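Side-chain contacts in uncharacterized protein (Jannaschia sp. CCS1, PDB 2PYQ), which is of unknown function but folds as a compact, single-chain bundle of six helices belonging to the DUF2853 family: residues S82-Y87 / R92-A97; Q11-L16 / A27-V32; K66-A71 / M102-F107. All coordinates share one frame; numbering follows the deposited sequence.

Contact 1 of 3, residues S82-Y87 / R92-A97; sequences SVIETY and RNKYRA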
# COMPACT_ATOMS: atom_id res chain seq x y z
N SER A 82 -4.00 9.27 -6.71
CA SER A 82 -4.32 9.95 -5.45
C SER A 82 -3.46 9.46 -4.28
O SER A 82 -2.87 10.27 -3.56
CB SER A 82 -5.80 9.80 -5.09
OG SER A 82 -6.08 10.46 -3.85
N VAL A 83 -3.38 8.15 -4.10
CA VAL A 83 -2.61 7.61 -2.97
C VAL A 83 -1.13 7.84 -3.16
O VAL A 83 -0.46 8.14 -2.18
CB VAL A 83 -2.96 6.16 -2.60
CG1 VAL A 83 -4.45 6.06 -2.30
CG2 VAL A 83 -2.56 5.20 -3.68
N ILE A 84 -0.62 7.77 -4.41
CA ILE A 84 0.80 8.04 -4.67
C ILE A 84 1.11 9.53 -4.34
O ILE A 84 2.13 9.83 -3.74
CB ILE A 84 1.21 7.67 -6.09
CG1 ILE A 84 1.16 6.16 -6.29
CG2 ILE A 84 2.61 8.19 -6.42
CD1 ILE A 84 2.12 5.34 -5.48
N GLU A 85 0.21 10.42 -4.72
CA GLU A 85 0.36 11.86 -4.42
C GLU A 85 0.33 12.12 -2.91
O GLU A 85 1.14 12.92 -2.39
CB GLU A 85 -0.70 12.70 -5.15
CG GLU A 85 -0.65 14.20 -4.88
N THR A 86 -0.57 11.44 -2.20
CA THR A 86 -0.70 11.53 -0.74
C THR A 86 0.60 11.07 -0.05
O THR A 86 1.12 11.78 0.82
CB THR A 86 -1.88 10.75 -0.23
OG1 THR A 86 -3.08 11.36 -0.77
CG2 THR A 86 -1.97 10.77 1.30
N TYR A 87 1.15 9.95 -0.50
CA TYR A 87 2.40 9.40 0.06
C TYR A 87 3.52 10.43 -0.17
O TYR A 87 4.36 10.65 0.72
CB TYR A 87 2.76 8.06 -0.60
CG TYR A 87 3.47 7.05 0.30
CD1 TYR A 87 4.33 7.41 1.35
CD2 TYR A 87 3.33 5.68 0.02
CE1 TYR A 87 4.97 6.45 2.13
CE2 TYR A 87 3.96 4.74 0.77
CZ TYR A 87 4.76 5.10 1.83
OH TYR A 87 5.42 4.15 2.57
N ARG A 92 11.00 8.42 -1.85
CA ARG A 92 11.65 7.40 -2.68
C ARG A 92 11.47 5.96 -2.17
O ARG A 92 11.79 5.02 -2.88
CB ARG A 92 13.13 7.75 -2.90
CG ARG A 92 13.27 8.99 -3.82
CD ARG A 92 14.60 9.62 -3.76
NE ARG A 92 14.91 10.23 -2.46
CZ ARG A 92 14.49 11.42 -2.01
NH1 ARG A 92 13.64 12.19 -2.70
NH2 ARG A 92 14.90 11.84 -0.80
N ASN A 93 10.94 5.81 -0.94
CA ASN A 93 10.62 4.50 -0.36
C ASN A 93 9.10 4.40 -0.05
O ASN A 93 8.67 4.44 1.11
CB ASN A 93 11.43 4.25 0.92
CG ASN A 93 12.92 4.16 0.65
OD1 ASN A 93 13.37 3.54 -0.33
ND2 ASN A 93 13.70 4.76 1.54
N LYS A 94 8.33 4.31 -1.12
CA LYS A 94 6.90 4.10 -1.01
C LYS A 94 6.66 2.58 -0.80
O LYS A 94 6.69 1.81 -1.75
CB LYS A 94 6.16 4.60 -2.26
CG LYS A 94 6.24 6.11 -2.41
CD LYS A 94 5.32 6.55 -3.52
CE LYS A 94 5.38 8.03 -3.73
NZ LYS A 94 6.66 8.46 -4.33
N TYR A 95 6.40 2.17 0.44
CA TYR A 95 6.20 0.77 0.74
C TYR A 95 4.90 0.26 0.12
O TYR A 95 3.86 0.93 0.20
CB TYR A 95 6.25 0.51 2.25
CG TYR A 95 7.62 0.78 2.83
CD1 TYR A 95 8.67 -0.08 2.56
CD2 TYR A 95 7.84 1.88 3.66
CE1 TYR A 95 9.95 0.16 3.07
CE2 TYR A 95 9.12 2.14 4.18
CZ TYR A 95 10.16 1.28 3.89
OH TYR A 95 11.43 1.52 4.42
N ARG A 96 5.00 -0.90 -0.54
CA ARG A 96 3.90 -1.42 -1.23
C ARG A 96 2.71 -1.77 -0.22
O ARG A 96 1.55 -1.49 -0.54
CB ARG A 96 4.32 -2.70 -1.93
CG ARG A 96 3.20 -3.41 -2.68
CD ARG A 96 3.71 -4.66 -3.41
NE ARG A 96 4.44 -4.31 -4.65
CZ ARG A 96 5.76 -4.07 -4.75
NH1 ARG A 96 6.61 -4.16 -3.71
NH2 ARG A 96 6.25 -3.75 -5.96
N ALA A 97 3.02 -2.24 1.00
CA ALA A 97 1.99 -2.47 2.03
C ALA A 97 1.24 -1.18 2.36
O ALA A 97 0.02 -1.21 2.52
CB ALA A 97 2.61 -3.10 3.32
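Tyr-87 lays its ring along the side chain of Lys-94, and the phenol oxygen at the far end takes a hydrogen bond from the backbone. Lys-94 CG sits over one face, 4.1 Å from the centroid of the Tyr-87 ring and only 20° off its normal, a CH-pi contact offset toward the rim. The two side chains run past each other in opposite directions: Lys-94 CA meets Tyr-87 CE2 at 3.5 Å, while the far methylene CE has come back beside Tyr-87 CB. Lys-94 is extended through chi2 and chi3 and bends at the last torsion, which takes NZ out of line with the chain; NZ then bonds to Glu-91 O. On the way CE passes 3.9 Å from Ile-84 CG2, and CD stands at the same distance from Ile-84 CD1, the isoleucine crossing the lysine chain at about a right angle. Two consecutive helices of an all-helical fold are joined here: helix 74-87 ends at Tyr-87, and after a loop Tyr-95 stands as N-cap residue of helix 96-106. The amide of that residue points at the phenol, Tyr-95 N donating to Tyr-87 OH at 3.1 Å with an N-H...O angle of 157°. The same oxygen is hydrogen-bonded to Asp-15 of helix 4-18, so two partners fix the end of a buried ring. Chi1 of Tyr-87, at -147°, lies well off the staggered value near 180°, a twist probably tied to the ring's packing along the lysine chain. Tyr-95 brings its ring atom CD2 to 3.5 Å from Tyr-87 OH, and the ring also meets that of Tyr-12.

Contact 2 of 3, residues Q11-L16 / A27-V32; sequences QYADDL and ALLEKV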
# COMPACT_ATOMS: atom_id res chain seq x y z
N GLN A 11 7.37 0.81 10.78
CA GLN A 11 7.69 1.79 9.75
C GLN A 11 6.45 2.15 8.92
O GLN A 11 6.20 3.33 8.65
CB GLN A 11 8.80 1.31 8.82
CG GLN A 11 9.29 2.40 7.84
CD GLN A 11 9.81 3.63 8.55
OE1 GLN A 11 10.65 3.53 9.46
NE2 GLN A 11 9.30 4.81 8.17
N TYR A 12 5.67 1.14 8.53
CA TYR A 12 4.43 1.40 7.76
C TYR A 12 3.47 2.30 8.55
O TYR A 12 2.89 3.21 7.99
CB TYR A 12 3.69 0.10 7.43
CG TYR A 12 4.46 -0.93 6.64
CD1 TYR A 12 5.56 -0.58 5.82
CD2 TYR A 12 4.05 -2.27 6.64
CE1 TYR A 12 6.25 -1.55 5.09
CE2 TYR A 12 4.71 -3.22 5.91
CZ TYR A 12 5.80 -2.86 5.13
OH TYR A 12 6.46 -3.80 4.40
N ALA A 13 3.29 2.00 9.84
CA ALA A 13 2.43 2.77 10.73
C ALA A 13 2.93 4.23 10.85
O ALA A 13 2.13 5.18 10.79
CB ALA A 13 2.34 2.15 12.11
N ASP A 14 4.25 4.40 10.98
CA ASP A 14 4.87 5.71 11.07
C ASP A 14 4.65 6.51 9.78
O ASP A 14 4.27 7.69 9.84
CB ASP A 14 6.36 5.57 11.45
CG ASP A 14 6.95 6.87 12.02
OD1 ASP A 14 7.04 7.87 11.28
OD2 ASP A 14 7.34 6.88 13.23
N ASP A 15 4.86 5.90 8.62
CA ASP A 15 4.60 6.52 7.31
C ASP A 15 3.14 6.95 7.19
O ASP A 15 2.85 8.08 6.77
CB ASP A 15 4.92 5.59 6.13
CG ASP A 15 6.40 5.47 5.82
OD1 ASP A 15 7.25 6.01 6.58
OD2 ASP A 15 6.71 4.84 4.77
N LEU A 16 2.21 6.07 7.57
CA LEU A 16 0.77 6.41 7.47
C LEU A 16 0.44 7.65 8.32
O LEU A 16 -0.18 8.57 7.83
CB LEU A 16 -0.10 5.24 7.85
CG LEU A 16 -0.17 4.20 6.73
CD1 LEU A 16 -0.64 2.86 7.32
CD2 LEU A 16 -1.06 4.64 5.57
N ALA A 27 -5.03 -3.27 12.91
CA ALA A 27 -5.60 -4.58 12.58
C ALA A 27 -5.62 -4.74 11.06
O ALA A 27 -5.18 -5.76 10.57
CB ALA A 27 -7.00 -4.71 13.15
N LEU A 28 -6.09 -3.73 10.33
CA LEU A 28 -6.08 -3.79 8.87
C LEU A 28 -4.67 -3.84 8.31
O LEU A 28 -4.38 -4.62 7.39
CB LEU A 28 -6.86 -2.62 8.27
CG LEU A 28 -6.96 -2.57 6.75
CD1 LEU A 28 -7.62 -3.83 6.19
CD2 LEU A 28 -7.65 -1.29 6.31
N LEU A 29 -3.81 -2.96 8.81
CA LEU A 29 -2.42 -2.90 8.35
C LEU A 29 -1.73 -4.26 8.48
O LEU A 29 -1.02 -4.67 7.57
CB LEU A 29 -1.62 -1.82 9.11
CG LEU A 29 -0.18 -1.59 8.65
CD1 LEU A 29 -0.06 -1.23 7.12
CD2 LEU A 29 0.42 -0.47 9.52
N GLU A 30 -1.96 -4.96 9.58
CA GLU A 30 -1.41 -6.33 9.74
C GLU A 30 -1.94 -7.32 8.67
O GLU A 30 -1.15 -8.09 8.11
CB GLU A 30 -1.66 -6.86 11.17
CG GLU A 30 -1.23 -8.30 11.41
CD GLU A 30 0.25 -8.53 11.13
OE1 GLU A 30 1.03 -7.89 11.84
OE2 GLU A 30 0.63 -9.32 10.22
N LYS A 31 -3.23 -7.25 8.36
CA LYS A 31 -3.86 -8.11 7.34
C LYS A 31 -3.28 -7.82 5.96
O LYS A 31 -3.02 -8.74 5.18
CB LYS A 31 -5.38 -7.91 7.36
CG LYS A 31 -6.02 -8.32 8.67
CD LYS A 31 -7.46 -7.92 8.81
CE LYS A 31 -7.94 -8.06 10.25
NZ LYS A 31 -9.33 -7.57 10.44
N VAL A 32 -3.11 -6.53 5.64
CA VAL A 32 -2.50 -6.11 4.36
C VAL A 32 -1.05 -6.60 4.25
O VAL A 32 -0.62 -7.07 3.21
CB VAL A 32 -2.57 -4.54 4.17
CG1 VAL A 32 -1.81 -4.12 2.92
CG2 VAL A 32 -4.00 -4.11 4.08
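Leu-29 carries this contact alone from its side, pushing both methyls toward Tyr-12, Ala-13 and Leu-16 on helix 4-18. Leu-28, the residue before it, takes its side chain elsewhere. At Leu-29 itself CG lies anti to the backbone N (chi1 -175°), which extends the side chain across the gap between the helices. Its CD2 comes down on the backbone, 3.8 Å from Ala-13 N, and the same methyl is 3.9 Å from Tyr-12 CB. Ala-13 CB adds a looser apolar touch to CD2 at 4.2 Å. Leu-16 reaches in from one turn farther along and meets Leu-29 tip to tip, its CD1 standing 4.1 Å from Leu-29 CD2 and equally far from CD1. No hydrogen bond crosses here; the contact is a small apolar one, with 142 Å² buried on both sides together. Beyond Leu-29, Glu-30 directs its CB away from the other helix and pairs with Lys-34, while Lys-31 forms a salt bridge with the C-terminal carboxylate of Gly-114. The short axes stand 11.1 Å apart at closest approach, with 125° between their directions, so the two helices cross steeply, nearer to perpendicular than to antiparallel. Helix 96-106 also touches both, Tyr-12 resting on Ala-97 and Val-98, and Leu-16 and Leu-28 sharing Tyr-101.

Contact 3 of 3, residues K66-A71 / M102-F107; sequences KKLGLA and MLTKHF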
# COMPACT_ATOMS: atom_id res chain seq x y z
N LYS A 66 -8.03 -7.80 -9.44
CA LYS A 66 -7.98 -9.23 -9.09
C LYS A 66 -8.24 -9.50 -7.61
O LYS A 66 -8.99 -10.44 -7.30
CB LYS A 66 -6.65 -9.85 -9.52
N LYS A 67 -7.64 -8.74 -6.70
CA LYS A 67 -7.76 -8.99 -5.25
C LYS A 67 -8.91 -8.26 -4.57
O LYS A 67 -9.74 -8.90 -3.88
CB LYS A 67 -6.44 -8.74 -4.53
CG LYS A 67 -5.25 -9.61 -5.04
CD LYS A 67 -5.50 -11.13 -4.99
CE LYS A 67 -4.28 -11.91 -5.48
N LEU A 68 -9.01 -6.93 -4.74
CA LEU A 68 -10.13 -6.18 -4.15
C LEU A 68 -11.42 -6.33 -4.92
O LEU A 68 -12.46 -5.93 -4.41
CB LEU A 68 -9.77 -4.70 -3.95
CG LEU A 68 -8.53 -4.40 -3.12
CD1 LEU A 68 -8.48 -2.89 -2.91
CD2 LEU A 68 -8.45 -5.13 -1.78
N GLY A 69 -11.38 -6.89 -6.12
CA GLY A 69 -12.57 -7.14 -6.92
C GLY A 69 -13.22 -5.96 -7.60
O GLY A 69 -14.38 -6.03 -8.00
N LEU A 70 -12.47 -4.87 -7.79
CA LEU A 70 -13.02 -3.65 -8.41
C LEU A 70 -13.05 -3.76 -9.91
O LEU A 70 -12.18 -4.37 -10.52
CB LEU A 70 -12.18 -2.44 -8.01
CG LEU A 70 -12.20 -2.08 -6.51
CD1 LEU A 70 -11.03 -1.18 -6.16
CD2 LEU A 70 -13.52 -1.41 -6.17
N ALA A 71 -14.04 -3.12 -10.52
CA ALA A 71 -14.20 -3.11 -11.95
C ALA A 71 -13.28 -2.11 -12.64
O ALA A 71 -12.88 -1.12 -12.02
CB ALA A 71 -15.63 -2.77 -12.29
N MSE A 102 -3.61 2.04 1.77
CA MSE A 102 -4.29 3.30 1.36
C MSE A 102 -5.34 3.05 0.28
O MSE A 102 -6.41 3.63 0.35
CB MSE A 102 -3.29 4.38 0.95
CG MSE A 102 -2.62 5.06 2.13
SE MSE A 102 -1.67 6.67 1.54
CE MSE A 102 -0.51 5.74 1.12
N LEU A 103 -5.04 2.21 -0.69
CA LEU A 103 -6.02 1.88 -1.73
C LEU A 103 -7.24 1.15 -1.14
O LEU A 103 -8.38 1.44 -1.52
CB LEU A 103 -5.40 1.04 -2.84
CG LEU A 103 -4.37 1.79 -3.72
CD1 LEU A 103 -3.60 0.81 -4.55
CD2 LEU A 103 -5.08 2.84 -4.58
N THR A 104 -7.00 0.20 -0.25
CA THR A 104 -8.10 -0.53 0.42
C THR A 104 -9.05 0.43 1.16
O THR A 104 -10.30 0.34 1.01
CB THR A 104 -7.53 -1.61 1.38
OG1 THR A 104 -6.70 -2.51 0.64
CG2 THR A 104 -8.64 -2.39 2.02
N LYS A 105 -8.47 1.33 1.96
CA LYS A 105 -9.21 2.45 2.58
C LYS A 105 -9.96 3.34 1.57
O LYS A 105 -11.10 3.63 1.77
CB LYS A 105 -8.32 3.31 3.45
CG LYS A 105 -7.83 2.74 4.71
CD LYS A 105 -8.83 2.05 5.36
CE LYS A 105 -8.85 2.39 6.72
NZ LYS A 105 -10.27 2.64 7.12
N HIS A 106 -9.25 3.75 0.53
CA HIS A 106 -9.78 4.70 -0.46
C HIS A 106 -11.01 4.18 -1.17
O HIS A 106 -11.95 4.92 -1.39
CB HIS A 106 -8.69 5.01 -1.50
CG HIS A 106 -9.13 5.90 -2.59
ND1 HIS A 106 -9.16 7.27 -2.45
CD2 HIS A 106 -9.51 5.64 -3.87
CE1 HIS A 106 -9.60 7.81 -3.59
NE2 HIS A 106 -9.82 6.85 -4.45
N PHE A 107 -11.01 2.88 -1.47
CA PHE A 107 -12.12 2.22 -2.12
C PHE A 107 -13.12 1.55 -1.15
O PHE A 107 -14.05 0.94 -1.61
CB PHE A 107 -11.62 1.24 -3.17
CG PHE A 107 -10.96 1.89 -4.37
CD1 PHE A 107 -11.71 2.59 -5.29
CD2 PHE A 107 -9.58 1.80 -4.56
CE1 PHE A 107 -11.12 3.17 -6.39
CE2 PHE A 107 -8.99 2.37 -5.65
CZ PHE A 107 -9.76 3.07 -6.56
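Leu-68 opens the contact by bringing its two methyls to Thr-104, which it crosses at about a right angle: Leu-68 CD1 and CD2 each lie 4.0 Å from Thr-104 OG1. That hydroxyl is hydrogen-bonded to Tyr-100 O in its own helix, so its meeting with the leucine is plain packing. Gly-69, with its positive phi, separates the two leucines. Leu-70 has CG beside its backbone N (chi1 -65°) and sets CD1 over one face of the Phe-107 ring, 3.6 Å from Phe-107 CG. It is a CH-pi contact: CD1 stands 3.8 Å from the ring centroid, 21° off the normal and shifted toward the rim. On the opposite face of the same ring lies His-106 CD2, leaving the phenyl held between a methyl and an imidazole edge atom. With an alanine here instead of the phenylalanine, Leu-70 CD1 is likely to lose its aromatic platform and a gap to open beside Leu-64 and Leu-76. This is loop-to-helix packing of an all-helical fold, in which the link between helices 53-65 and 74-87 sets its leucines against the C-terminal end of helix 96-106.

Overall arrangement
Helix 96-106 is common ground: it contributes its start to contact 1 and its end to contact 3, whose centres lie about 15 Å apart. Contact 2 comes first along the chain and closes before the others open, whereas contact 1 falls between the two segments of contact 3. The centre of contact 2 is about 13 Å from that of contact 1 and 16 Å from that of contact 3. Side chains bridge them: Asp-15 to Tyr-87, Val-83 to Leu-103, Leu-16 to Met-102. Helices 4-18 and 26-36 thus join helix 74-87 and the 66-71 link around helix 96-106 in one compact all-helical core.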